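Local coordinates for phosphotriesterase homology protein (Escherichia coli, PDB 1BF6), which hydrolyses phosphorylated glyceryl acetates and aromatic acetates and propionates, and binds two zinc ions per subunit, at residues T162-L170 with N194-A203. Numbering follows the deposited sequence.
With SO4 (sulfate ion), chain E.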
loop_
_atom_site.group_PDB
_atom_site.type_symbol
_atom_site.label_atom_id
_atom_site.label_comp_id
_atom_site.label_asym_id
_atom_site.label_seq_id
_atom_site.Cartn_x
_atom_site.Cartn_y
_atom_site.Cartn_z
ATOM N N THR A 162 14.374 0.205 -2.640
ATOM C CA THR A 162 15.475 -0.752 -2.456
ATOM C C THR A 162 14.996 -2.050 -1.797
ATOM O O THR A 162 13.993 -2.053 -1.092
ATOM C CB THR A 162 16.608 -0.196 -1.537
ATOM O OG1 THR A 162 16.094 0.002 -0.209
ATOM C CG2 THR A 162 17.159 1.111 -2.079
ATOM N N MET A 163 15.729 -3.134 -2.060
ATOM C CA MET A 163 15.491 -4.457 -1.470
ATOM C C MET A 163 14.255 -5.251 -1.896
ATOM O O MET A 163 13.961 -6.288 -1.299
ATOM C CB MET A 163 15.531 -4.372 0.069
ATOM C CG MET A 163 16.725 -3.585 0.628
ATOM S SD MET A 163 18.296 -4.059 -0.072
ATOM C CE MET A 163 18.570 -5.594 0.817
ATOM N N GLY A 164 13.547 -4.792 -2.930
ATOM C CA GLY A 164 12.370 -5.502 -3.394
ATOM C C GLY A 164 12.648 -6.947 -3.787
ATOM O O GLY A 164 11.925 -7.848 -3.355
ATOM N N LEU A 165 13.694 -7.181 -4.575
ATOM C CA LEU A 165 14.024 -8.539 -4.997
ATOM C C LEU A 165 14.365 -9.423 -3.786
ATOM O O LEU A 165 13.971 -10.598 -3.736
ATOM C CB LEU A 165 15.160 -8.531 -6.023
ATOM C CG LEU A 165 14.775 -7.995 -7.416
ATOM C CD1 LEU A 165 16.025 -7.809 -8.271
ATOM C CD2 LEU A 165 13.794 -8.954 -8.087
ATOM N N GLU A 166 15.037 -8.830 -2.794
ATOM C CA GLU A 166 15.415 -9.530 -1.560
ATOM C C GLU A 166 14.179 -9.913 -0.753
ATOM O O GLU A 166 14.124 -11.004 -0.163
ATOM C CB GLU A 166 16.352 -8.662 -0.709
ATOM C CG GLU A 166 17.792 -8.596 -1.224
ATOM C CD GLU A 166 18.012 -7.571 -2.327
ATOM O OE1 GLU A 166 17.064 -6.854 -2.715
ATOM O OE2 GLU A 166 19.156 -7.481 -2.802
ATOM N N GLN A 167 13.181 -9.027 -0.737
ATOM C CA GLN A 167 11.932 -9.298 -0.032
ATOM C C GLN A 167 11.239 -10.496 -0.678
ATOM O O GLN A 167 10.676 -11.339 0.014
ATOM C CB GLN A 167 10.962 -8.114 -0.122
ATOM C CG GLN A 167 11.409 -6.823 0.551
ATOM C CD GLN A 167 10.362 -5.721 0.433
ATOM O OE1 GLN A 167 9.420 -5.826 -0.349
ATOM N NE2 GLN A 167 10.511 -4.674 1.230
ATOM N N LEU A 168 11.233 -10.527 -2.013
ATOM C CA LEU A 168 10.574 -11.608 -2.752
ATOM C C LEU A 168 11.267 -12.952 -2.547
ATOM O O LEU A 168 10.593 -13.974 -2.389
ATOM C CB LEU A 168 10.483 -11.271 -4.247
ATOM C CG LEU A 168 9.610 -10.057 -4.620
ATOM C CD1 LEU A 168 9.582 -9.913 -6.139
ATOM C CD2 LEU A 168 8.203 -10.230 -4.074
ATOM N N ALA A 169 12.601 -12.938 -2.561
ATOM C CA ALA A 169 13.407 -14.142 -2.350
ATOM C C ALA A 169 13.147 -14.709 -0.946
ATOM O O ALA A 169 13.013 -15.924 -0.771
ATOM C CB ALA A 169 14.888 -13.822 -2.527
ATOM N N LEU A 170 13.059 -13.821 0.044
ATOM C CA LEU A 170 12.787 -14.227 1.428
ATOM C C LEU A 170 11.389 -14.857 1.554
ATOM O O LEU A 170 11.215 -15.937 2.144
ATOM C CB LEU A 170 12.905 -13.020 2.371
ATOM C CG LEU A 170 12.746 -13.273 3.876
ATOM C CD1 LEU A 170 13.848 -14.222 4.359
ATOM C CD2 LEU A 170 12.831 -11.960 4.642
ATOM N N ASN A 194 15.155 -3.679 -11.779
ATOM C CA ASN A 194 14.597 -4.410 -10.650
ATOM C C ASN A 194 13.119 -4.729 -10.860
ATOM O O ASN A 194 12.672 -5.824 -10.551
ATOM C CB ASN A 194 14.749 -3.612 -9.355
ATOM C CG ASN A 194 16.175 -3.605 -8.810
ATOM O OD1 ASN A 194 16.489 -2.800 -7.933
ATOM N ND2 ASN A 194 17.036 -4.489 -9.317
ATOM N N ILE A 195 12.353 -3.760 -11.358
ATOM C CA ILE A 195 10.925 -3.963 -11.577
ATOM C C ILE A 195 10.656 -5.111 -12.553
ATOM O O ILE A 195 9.775 -5.934 -12.311
ATOM C CB ILE A 195 10.229 -2.644 -12.048
ATOM C CG1 ILE A 195 10.137 -1.660 -10.881
ATOM C CG2 ILE A 195 8.819 -2.919 -12.571
ATOM C CD1 ILE A 195 9.589 -0.317 -11.273
ATOM N N LEU A 196 11.423 -5.171 -13.641
ATOM C CA LEU A 196 11.251 -6.226 -14.640
ATOM C C LEU A 196 11.546 -7.600 -14.024
ATOM O O LEU A 196 10.832 -8.580 -14.278
ATOM C CB LEU A 196 12.160 -5.968 -15.845
ATOM C CG LEU A 196 11.782 -4.736 -16.675
ATOM C CD1 LEU A 196 12.824 -4.507 -17.745
ATOM C CD2 LEU A 196 10.398 -4.925 -17.278
ATOM N N LYS A 197 12.563 -7.647 -13.166
ATOM C CA LYS A 197 12.938 -8.883 -12.487
ATOM C C LYS A 197 11.854 -9.306 -11.511
ATOM O O LYS A 197 11.469 -10.480 -11.477
ATOM C CB LYS A 197 14.289 -8.719 -11.786
ATOM C CG LYS A 197 15.436 -8.602 -12.783
ATOM C CD LYS A 197 16.778 -8.337 -12.128
ATOM C CE LYS A 197 17.873 -8.210 -13.176
ATOM N NZ LYS A 197 19.176 -7.851 -12.548
ATOM N N MET A 198 11.311 -8.348 -10.763
ATOM C CA MET A 198 10.254 -8.655 -9.804
ATOM C C MET A 198 9.026 -9.207 -10.506
ATOM O O MET A 198 8.437 -10.197 -10.059
ATOM C CB MET A 198 9.882 -7.424 -8.964
ATOM C CG MET A 198 10.993 -6.970 -8.030
ATOM S SD MET A 198 10.505 -5.618 -6.962
ATOM C CE MET A 198 11.045 -4.233 -7.916
ATOM N N ILE A 199 8.647 -8.576 -11.618
ATOM C CA ILE A 199 7.501 -9.034 -12.388
ATOM C C ILE A 199 7.794 -10.436 -12.971
ATOM O O ILE A 199 6.916 -11.291 -13.002
ATOM C CB ILE A 199 7.148 -8.017 -13.518
ATOM C CG1 ILE A 199 6.597 -6.724 -12.894
ATOM C CG2 ILE A 199 6.143 -8.635 -14.511
ATOM C CD1 ILE A 199 6.347 -5.597 -13.906
ATOM N N ASP A 200 9.042 -10.669 -13.374
ATOM C CA ASP A 200 9.444 -11.953 -13.929
ATOM C C ASP A 200 9.301 -13.078 -12.896
ATOM O O ASP A 200 9.005 -14.214 -13.252
ATOM C CB ASP A 200 10.875 -11.891 -14.455
ATOM C CG ASP A 200 11.222 -13.088 -15.323
ATOM O OD1 ASP A 200 10.575 -13.249 -16.377
ATOM O OD2 ASP A 200 12.122 -13.869 -14.946
ATOM N N LEU A 201 9.503 -12.753 -11.620
ATOM C CA LEU A 201 9.364 -13.735 -10.542
ATOM C C LEU A 201 7.885 -13.993 -10.240
ATOM O O LEU A 201 7.554 -14.898 -9.473
ATOM C CB LEU A 201 10.083 -13.265 -9.266
ATOM C CG LEU A 201 11.612 -13.141 -9.281
ATOM C CD1 LEU A 201 12.102 -12.607 -7.927
ATOM C CD2 LEU A 201 12.257 -14.493 -9.593
ATOM N N GLY A 202 7.007 -13.163 -10.806
ATOM C CA GLY A 202 5.575 -13.325 -10.611
ATOM C C GLY A 202 4.877 -12.396 -9.637
ATOM O O GLY A 202 3.681 -12.533 -9.391
ATOM N N ALA A 203 5.614 -11.442 -9.080
ATOM C CA ALA A 203 5.043 -10.501 -8.131
ATOM C C ALA A 203 4.399 -9.285 -8.825
ATOM O O ALA A 203 4.580 -9.089 -10.039
ATOM C CB ALA A 203 6.134 -10.036 -7.153
HETATM S S SO4 E . 18.482 -1.822 -4.686
HETATM O O1 SO4 E . 19.547 -0.877 -4.361
HETATM O O2 SO4 E . 18.128 -2.649 -3.449
HETATM O O3 SO4 E . 17.178 -1.116 -5.150
HETATM O O4 SO4 E . 18.943 -2.706 -5.845
#
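Met163 N donates to sulfate O2 (2.8 Å, N-H...O 163°) just ahead of helix 164-173; Lys189 NZ is also hydrogen-bonded to this sulfate, probably picked up from the crystallisation liquor. Asn194 OD1 lies 3.2 Å from sulfate O4. The rest of the contact is mainly apolar, and no hydrogen bond crosses between the two segments. Leu165 reaches over with both methyls: CD1 meets Asn194 ND2 at 3.6 Å and CD2 presses on Met198 CG at 3.4 Å, tighter than usual van der Waals contact. CD2 also touches Lys197 CB and Leu201 CD1. With CG anti to the carbonyl carbon (chi1 -71°) and chi2 extended, both methyls reach the facing helix. An alanine in place of Leu165 would probably open a gap beside Met198 CG and deprive Leu201 CD1 of a partner. One turn on, Leu168 CD1 meets Ala203 CB at 3.6 Å, and its side chain crosses that of Met198 at about a right angle. Met198 SD sits 4.0 Å from Gly164 CA, where a side chain would clash with the sulfur. Gly202 closes the second helix in a Schellman motif. Helix segments 164-170 and 194-200 run nearly parallel (17°), their axes 10.0 Å apart at closest approach, as successive outer helices of the TIM barrel, with Leu168 and Met198 packed inward on strand 181-183 and Met198 also touching strand 204-207.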